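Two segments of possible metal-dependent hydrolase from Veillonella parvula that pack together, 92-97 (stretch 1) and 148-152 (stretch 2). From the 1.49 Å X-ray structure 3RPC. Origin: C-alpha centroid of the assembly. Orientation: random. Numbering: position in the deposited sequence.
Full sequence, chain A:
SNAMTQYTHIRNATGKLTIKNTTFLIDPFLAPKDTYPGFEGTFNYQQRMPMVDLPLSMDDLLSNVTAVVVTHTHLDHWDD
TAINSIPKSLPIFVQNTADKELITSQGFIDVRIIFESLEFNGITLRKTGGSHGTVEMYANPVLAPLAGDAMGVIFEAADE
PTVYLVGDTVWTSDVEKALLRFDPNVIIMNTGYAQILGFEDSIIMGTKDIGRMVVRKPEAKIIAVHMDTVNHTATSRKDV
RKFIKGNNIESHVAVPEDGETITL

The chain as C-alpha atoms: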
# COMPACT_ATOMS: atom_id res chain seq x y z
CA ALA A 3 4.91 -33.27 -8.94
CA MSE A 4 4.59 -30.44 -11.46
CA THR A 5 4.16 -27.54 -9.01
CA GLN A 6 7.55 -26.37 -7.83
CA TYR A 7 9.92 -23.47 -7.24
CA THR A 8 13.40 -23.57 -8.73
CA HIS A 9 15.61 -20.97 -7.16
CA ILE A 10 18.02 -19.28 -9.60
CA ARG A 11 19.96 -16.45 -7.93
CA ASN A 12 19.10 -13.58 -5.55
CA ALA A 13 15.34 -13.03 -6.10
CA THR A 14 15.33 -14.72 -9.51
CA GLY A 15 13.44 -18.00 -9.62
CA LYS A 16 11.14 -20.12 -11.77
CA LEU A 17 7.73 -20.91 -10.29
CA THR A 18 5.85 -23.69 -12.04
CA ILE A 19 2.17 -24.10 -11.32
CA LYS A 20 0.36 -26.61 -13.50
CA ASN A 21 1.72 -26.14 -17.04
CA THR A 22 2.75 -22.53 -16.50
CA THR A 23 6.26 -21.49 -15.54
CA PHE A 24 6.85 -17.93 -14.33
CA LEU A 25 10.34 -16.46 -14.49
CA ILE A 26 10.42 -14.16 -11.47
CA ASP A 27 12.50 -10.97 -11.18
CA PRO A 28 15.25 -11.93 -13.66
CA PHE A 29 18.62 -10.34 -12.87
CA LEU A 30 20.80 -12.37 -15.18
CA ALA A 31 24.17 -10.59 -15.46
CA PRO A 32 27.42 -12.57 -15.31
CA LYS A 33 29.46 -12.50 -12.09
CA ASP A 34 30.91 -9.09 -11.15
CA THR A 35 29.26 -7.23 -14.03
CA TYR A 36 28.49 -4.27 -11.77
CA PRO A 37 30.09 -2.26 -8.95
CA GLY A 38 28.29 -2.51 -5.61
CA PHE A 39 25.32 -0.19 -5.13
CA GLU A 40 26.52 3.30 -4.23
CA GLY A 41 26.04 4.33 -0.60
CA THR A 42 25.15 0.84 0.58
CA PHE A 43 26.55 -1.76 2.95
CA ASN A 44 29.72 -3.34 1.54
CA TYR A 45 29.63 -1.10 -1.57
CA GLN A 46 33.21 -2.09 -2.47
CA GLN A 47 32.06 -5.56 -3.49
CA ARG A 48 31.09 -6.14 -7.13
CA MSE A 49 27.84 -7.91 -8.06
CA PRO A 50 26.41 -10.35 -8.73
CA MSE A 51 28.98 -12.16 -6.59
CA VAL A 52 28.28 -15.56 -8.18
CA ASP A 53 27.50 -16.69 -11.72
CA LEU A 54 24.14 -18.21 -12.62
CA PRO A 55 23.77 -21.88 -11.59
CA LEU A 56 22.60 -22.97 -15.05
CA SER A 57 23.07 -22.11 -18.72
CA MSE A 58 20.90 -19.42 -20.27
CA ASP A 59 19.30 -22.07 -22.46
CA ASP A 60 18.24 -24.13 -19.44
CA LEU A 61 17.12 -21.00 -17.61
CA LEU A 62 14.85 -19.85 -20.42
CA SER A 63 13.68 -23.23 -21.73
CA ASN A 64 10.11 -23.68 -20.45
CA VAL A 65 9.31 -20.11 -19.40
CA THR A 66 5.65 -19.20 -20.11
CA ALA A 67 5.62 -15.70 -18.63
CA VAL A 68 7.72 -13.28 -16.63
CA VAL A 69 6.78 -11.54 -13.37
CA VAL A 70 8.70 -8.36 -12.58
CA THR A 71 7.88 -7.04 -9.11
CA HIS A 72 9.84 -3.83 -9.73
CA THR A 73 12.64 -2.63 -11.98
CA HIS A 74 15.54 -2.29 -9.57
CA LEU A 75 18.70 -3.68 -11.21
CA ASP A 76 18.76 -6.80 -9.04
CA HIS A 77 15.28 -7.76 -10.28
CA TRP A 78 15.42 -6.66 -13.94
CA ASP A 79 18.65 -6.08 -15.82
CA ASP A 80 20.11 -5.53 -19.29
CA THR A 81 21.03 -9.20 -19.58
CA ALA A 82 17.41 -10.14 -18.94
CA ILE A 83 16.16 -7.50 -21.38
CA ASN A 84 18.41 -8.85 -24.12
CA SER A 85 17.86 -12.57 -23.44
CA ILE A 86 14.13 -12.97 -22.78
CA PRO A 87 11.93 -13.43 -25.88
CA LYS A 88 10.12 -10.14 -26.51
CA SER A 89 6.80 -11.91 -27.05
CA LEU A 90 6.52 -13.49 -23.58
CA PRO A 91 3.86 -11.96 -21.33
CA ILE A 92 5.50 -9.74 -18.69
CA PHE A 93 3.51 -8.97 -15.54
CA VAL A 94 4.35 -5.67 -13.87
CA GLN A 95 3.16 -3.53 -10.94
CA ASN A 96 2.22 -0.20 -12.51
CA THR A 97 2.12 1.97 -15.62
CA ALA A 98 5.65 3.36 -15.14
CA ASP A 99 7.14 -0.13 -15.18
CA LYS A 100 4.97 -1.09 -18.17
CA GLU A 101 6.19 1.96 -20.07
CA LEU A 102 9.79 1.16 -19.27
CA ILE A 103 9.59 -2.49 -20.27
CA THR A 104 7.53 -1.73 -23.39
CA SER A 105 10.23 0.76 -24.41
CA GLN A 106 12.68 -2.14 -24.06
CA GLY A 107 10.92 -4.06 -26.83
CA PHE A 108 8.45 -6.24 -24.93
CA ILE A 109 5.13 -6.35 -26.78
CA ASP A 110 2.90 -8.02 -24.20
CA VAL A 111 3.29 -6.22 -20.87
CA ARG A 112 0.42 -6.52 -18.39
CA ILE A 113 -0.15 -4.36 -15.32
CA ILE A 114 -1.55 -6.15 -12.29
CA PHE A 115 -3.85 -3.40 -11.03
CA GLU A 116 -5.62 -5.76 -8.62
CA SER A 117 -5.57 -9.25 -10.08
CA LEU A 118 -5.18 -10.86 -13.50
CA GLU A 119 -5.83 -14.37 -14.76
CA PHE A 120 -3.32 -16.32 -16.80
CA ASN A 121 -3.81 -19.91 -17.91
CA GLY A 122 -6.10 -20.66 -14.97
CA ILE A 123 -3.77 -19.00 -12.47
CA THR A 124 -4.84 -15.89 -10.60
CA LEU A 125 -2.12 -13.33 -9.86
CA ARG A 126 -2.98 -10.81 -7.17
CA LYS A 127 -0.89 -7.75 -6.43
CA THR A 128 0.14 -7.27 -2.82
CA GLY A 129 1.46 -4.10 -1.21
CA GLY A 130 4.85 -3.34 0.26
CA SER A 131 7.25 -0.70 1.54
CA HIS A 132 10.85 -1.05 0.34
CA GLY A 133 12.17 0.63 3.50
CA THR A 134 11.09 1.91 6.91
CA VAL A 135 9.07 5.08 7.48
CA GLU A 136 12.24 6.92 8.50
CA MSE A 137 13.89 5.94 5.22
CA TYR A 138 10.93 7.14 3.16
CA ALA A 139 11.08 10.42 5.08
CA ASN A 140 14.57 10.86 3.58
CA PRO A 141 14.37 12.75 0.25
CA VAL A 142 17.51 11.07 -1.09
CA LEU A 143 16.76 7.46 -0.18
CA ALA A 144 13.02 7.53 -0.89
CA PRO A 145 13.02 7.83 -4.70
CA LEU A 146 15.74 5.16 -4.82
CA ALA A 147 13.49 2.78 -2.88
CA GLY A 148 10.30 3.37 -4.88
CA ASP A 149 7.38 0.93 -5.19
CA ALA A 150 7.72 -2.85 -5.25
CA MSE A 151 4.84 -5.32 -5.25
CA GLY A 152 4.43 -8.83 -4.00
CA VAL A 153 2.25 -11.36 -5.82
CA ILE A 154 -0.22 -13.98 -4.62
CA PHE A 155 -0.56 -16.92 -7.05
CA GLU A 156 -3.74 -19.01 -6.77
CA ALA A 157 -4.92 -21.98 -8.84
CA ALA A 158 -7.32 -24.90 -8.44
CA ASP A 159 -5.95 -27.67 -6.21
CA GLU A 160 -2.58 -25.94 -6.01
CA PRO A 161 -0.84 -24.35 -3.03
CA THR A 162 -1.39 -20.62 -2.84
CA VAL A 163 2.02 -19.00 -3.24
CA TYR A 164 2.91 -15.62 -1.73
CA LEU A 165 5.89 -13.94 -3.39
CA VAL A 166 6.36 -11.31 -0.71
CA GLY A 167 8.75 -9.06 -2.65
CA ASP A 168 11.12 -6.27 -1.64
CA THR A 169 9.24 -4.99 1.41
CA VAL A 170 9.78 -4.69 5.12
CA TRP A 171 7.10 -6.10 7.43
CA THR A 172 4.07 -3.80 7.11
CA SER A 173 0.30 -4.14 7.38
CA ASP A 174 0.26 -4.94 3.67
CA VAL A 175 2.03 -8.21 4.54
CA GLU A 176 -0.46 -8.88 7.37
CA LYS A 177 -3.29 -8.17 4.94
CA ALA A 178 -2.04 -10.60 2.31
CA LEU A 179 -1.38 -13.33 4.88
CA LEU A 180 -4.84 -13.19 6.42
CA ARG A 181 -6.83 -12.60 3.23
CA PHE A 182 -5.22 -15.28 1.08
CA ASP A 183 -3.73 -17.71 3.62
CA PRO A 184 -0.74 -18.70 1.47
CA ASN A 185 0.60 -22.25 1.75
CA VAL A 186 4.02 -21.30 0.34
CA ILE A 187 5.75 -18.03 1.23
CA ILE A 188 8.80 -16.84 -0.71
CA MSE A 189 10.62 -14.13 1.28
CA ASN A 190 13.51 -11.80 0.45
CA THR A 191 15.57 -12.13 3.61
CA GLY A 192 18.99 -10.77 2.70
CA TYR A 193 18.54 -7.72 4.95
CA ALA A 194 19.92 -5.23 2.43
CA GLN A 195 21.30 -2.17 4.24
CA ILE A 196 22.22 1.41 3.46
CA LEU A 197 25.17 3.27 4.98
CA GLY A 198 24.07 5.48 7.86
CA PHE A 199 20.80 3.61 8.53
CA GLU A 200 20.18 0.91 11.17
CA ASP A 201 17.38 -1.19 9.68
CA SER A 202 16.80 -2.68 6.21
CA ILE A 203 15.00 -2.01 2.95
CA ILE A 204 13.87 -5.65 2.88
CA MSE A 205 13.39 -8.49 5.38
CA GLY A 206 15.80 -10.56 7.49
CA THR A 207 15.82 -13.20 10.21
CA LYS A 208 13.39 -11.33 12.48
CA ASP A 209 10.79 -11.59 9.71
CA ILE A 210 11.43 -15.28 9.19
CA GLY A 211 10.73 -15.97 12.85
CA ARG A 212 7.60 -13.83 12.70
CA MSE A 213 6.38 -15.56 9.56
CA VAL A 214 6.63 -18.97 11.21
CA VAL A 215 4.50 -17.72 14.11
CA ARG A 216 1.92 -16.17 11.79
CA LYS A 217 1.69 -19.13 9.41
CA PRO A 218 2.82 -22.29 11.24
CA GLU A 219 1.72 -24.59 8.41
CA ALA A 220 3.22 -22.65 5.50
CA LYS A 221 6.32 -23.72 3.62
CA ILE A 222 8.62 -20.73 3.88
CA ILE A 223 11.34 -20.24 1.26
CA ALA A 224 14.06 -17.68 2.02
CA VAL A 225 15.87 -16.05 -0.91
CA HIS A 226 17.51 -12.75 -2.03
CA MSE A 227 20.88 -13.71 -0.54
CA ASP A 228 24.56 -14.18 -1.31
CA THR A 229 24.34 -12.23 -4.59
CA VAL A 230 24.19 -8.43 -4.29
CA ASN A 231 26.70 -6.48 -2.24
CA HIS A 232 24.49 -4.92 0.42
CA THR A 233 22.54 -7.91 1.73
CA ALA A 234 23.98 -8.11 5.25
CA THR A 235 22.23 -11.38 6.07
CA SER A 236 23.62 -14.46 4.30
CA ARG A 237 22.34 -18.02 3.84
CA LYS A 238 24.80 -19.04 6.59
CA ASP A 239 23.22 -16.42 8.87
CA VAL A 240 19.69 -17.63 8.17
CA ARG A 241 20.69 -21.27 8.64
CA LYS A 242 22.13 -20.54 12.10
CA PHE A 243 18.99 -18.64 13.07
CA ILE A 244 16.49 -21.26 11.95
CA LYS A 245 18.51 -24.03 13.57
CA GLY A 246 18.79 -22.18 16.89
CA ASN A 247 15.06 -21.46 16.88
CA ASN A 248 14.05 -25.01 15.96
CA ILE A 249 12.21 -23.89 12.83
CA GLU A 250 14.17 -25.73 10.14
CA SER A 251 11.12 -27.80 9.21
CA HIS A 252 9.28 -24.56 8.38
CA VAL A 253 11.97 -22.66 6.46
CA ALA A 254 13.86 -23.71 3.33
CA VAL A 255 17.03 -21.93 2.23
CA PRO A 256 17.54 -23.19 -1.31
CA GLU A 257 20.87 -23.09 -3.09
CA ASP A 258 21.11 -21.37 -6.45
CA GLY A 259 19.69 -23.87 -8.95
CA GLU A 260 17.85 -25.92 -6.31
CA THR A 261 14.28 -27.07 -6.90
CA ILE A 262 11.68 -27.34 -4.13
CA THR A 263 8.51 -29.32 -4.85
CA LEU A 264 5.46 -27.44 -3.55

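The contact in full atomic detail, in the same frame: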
# COMPACT_ATOMS: atom_id res chain seq x y z
N ILE A 92 4.77 -10.27 -19.83
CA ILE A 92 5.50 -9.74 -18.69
C ILE A 92 4.50 -9.07 -17.76
O ILE A 92 3.82 -8.14 -18.17
CB ILE A 92 6.53 -8.67 -19.12
CG1 ILE A 92 7.28 -9.09 -20.40
CG2 ILE A 92 7.48 -8.34 -17.97
CD1 ILE A 92 8.10 -10.37 -20.26
N PHE A 93 4.44 -9.53 -16.52
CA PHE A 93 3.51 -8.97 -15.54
C PHE A 93 4.26 -7.95 -14.70
O PHE A 93 5.35 -8.24 -14.21
CB PHE A 93 2.95 -10.09 -14.66
CG PHE A 93 2.00 -11.00 -15.39
CD1 PHE A 93 0.66 -10.68 -15.48
CD2 PHE A 93 2.46 -12.16 -15.98
CE1 PHE A 93 -0.22 -11.50 -16.16
CE2 PHE A 93 1.58 -12.99 -16.68
CZ PHE A 93 0.24 -12.66 -16.76
N VAL A 94 3.69 -6.77 -14.55
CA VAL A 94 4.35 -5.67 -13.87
C VAL A 94 3.40 -4.99 -12.88
O VAL A 94 2.21 -5.28 -12.86
CB VAL A 94 4.90 -4.63 -14.88
CG1 VAL A 94 5.87 -5.29 -15.85
CG2 VAL A 94 3.75 -3.95 -15.63
N GLN A 95 3.94 -4.10 -12.05
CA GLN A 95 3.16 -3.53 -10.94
C GLN A 95 2.39 -2.25 -11.24
O GLN A 95 1.43 -1.92 -10.55
CB GLN A 95 4.08 -3.25 -9.73
CG GLN A 95 5.01 -2.08 -9.94
CD GLN A 95 5.91 -1.79 -8.75
OE1 GLN A 95 5.55 -2.03 -7.59
NE2 GLN A 95 7.09 -1.26 -9.03
N ASN A 96 2.79 -1.52 -12.28
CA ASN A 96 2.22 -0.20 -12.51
C ASN A 96 2.53 0.29 -13.92
O ASN A 96 3.26 -0.37 -14.67
CB ASN A 96 2.67 0.81 -11.44
CG ASN A 96 4.17 1.07 -11.45
OD1 ASN A 96 4.84 0.86 -12.45
ND2 ASN A 96 4.69 1.53 -10.31
N THR A 97 1.96 1.43 -14.27
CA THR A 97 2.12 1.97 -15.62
C THR A 97 3.57 2.37 -15.91
O THR A 97 4.05 2.17 -17.03
CB THR A 97 1.19 3.17 -15.84
OG1 THR A 97 -0.17 2.72 -15.70
CG2 THR A 97 1.39 3.75 -17.24
N GLY A 148 11.45 3.48 -3.98
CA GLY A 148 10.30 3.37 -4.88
C GLY A 148 9.23 2.38 -4.45
O GLY A 148 9.11 2.07 -3.26
N ASP A 149 8.44 1.92 -5.42
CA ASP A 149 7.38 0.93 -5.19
C ASP A 149 7.87 -0.45 -5.59
O ASP A 149 8.66 -0.59 -6.53
CB ASP A 149 6.13 1.25 -6.02
CG ASP A 149 5.36 2.45 -5.51
OD1 ASP A 149 5.59 2.89 -4.36
OD2 ASP A 149 4.50 2.95 -6.27
N ALA A 150 7.39 -1.47 -4.89
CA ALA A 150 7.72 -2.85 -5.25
C ALA A 150 6.64 -3.79 -4.74
O ALA A 150 6.39 -3.86 -3.54
CB ALA A 150 9.11 -3.24 -4.72
N MSE A 151 5.97 -4.49 -5.65
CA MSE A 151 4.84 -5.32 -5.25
C MSE A 151 5.28 -6.71 -4.80
O MSE A 151 6.41 -7.14 -5.07
CB MSE A 151 3.85 -5.48 -6.42
CG MSE A 151 4.35 -6.36 -7.55
SE MSE A 151 2.96 -6.67 -8.88
CE MSE A 151 4.09 -7.51 -10.25
N GLY A 152 4.38 -7.38 -4.10
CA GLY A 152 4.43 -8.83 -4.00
C GLY A 152 3.32 -9.39 -4.88
O GLY A 152 2.53 -8.63 -5.46
O HOH W 1 2.88 1.59 -8.00

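Gly148 opens stretch 2 just after a helix. It leaves helical geometry with a positive phi of 64°, a value that by itself favours glycine. It makes no contact with stretch 1, and an ideal CB at this position would have nothing of that stretch within 5.5 Å.

Asp149 is the first residue to engage. Its backbone carries the one direct hydrogen bond of the contact: Gln95 NE2 donates to Asp149 O over 3.0 Å, at a nearly straight N-H...O angle of 167°. The CB of Gln95 points toward stretch 2, chi1 is p and chi2 is t. The t chi2 keeps the chain extended from CA to CD, and the amide at its end reaches the backbone there. Gln95 NE2 is also hydrogen-bonded to a residue next to one of the stretches. The CA-to-CB bond of Asp149 points toward stretch 1. Its CB lies 3.7 Å from Gln95 OE1. Its carboxylate approaches Asn96, but Asn96 ND2 and Asp149 OD2 are 4.3 Å apart, too far for a direct hydrogen bond. Water 1 spans the gap. It accepts from Asn96 ND2 at 2.9 Å and donates to Asp149 OD2 at 2.7 Å. Asn96 OD1 is left for another task: Asn96 is an N-cap residue, and its side chain caps a backbone N just past the stretch. Asp149 OD1 is hydrogen-bonded elsewhere in the structure.

Ala150 turns its CB away from stretch 1, so the contact falls on its backbone. Gln95 OE1 sits 3.3 Å from Ala150 CA. It is also 3.3 Å from Ala150 N, but the angle is poor and the pair is not hydrogen-bonded.

Met151 is present as selenomethionine. Its backbone N lies 3.2 Å from Gln95 OE1, so the Gln95 amide lies against the backbone from Asp149 to Met151. The Met151 CB points toward stretch 1. With chi1 at 71° (p) and chi2 and chi3 both t, the side chain runs out in an extended form. Met151 SE packs 3.7 Å from Gln95 CB. Beyond it, Met151 CE reaches the end of the strand, 3.7 Å from Val94 C and 4.2 Å from Phe93 O. These contacts are with main-chain atoms: the CB of Val94 points away from stretch 2, and the end of the Phe93 side chain also leads away. Gln95 and Met151 are the nearest pair by CA, at 6.2 Å from Gln95 CA to Met151 CA, and each is buried.

Gly152 ends the stretch and makes no contact with stretch 1. The two segments together bury 247 Å², most of it on Gln95 and Met151.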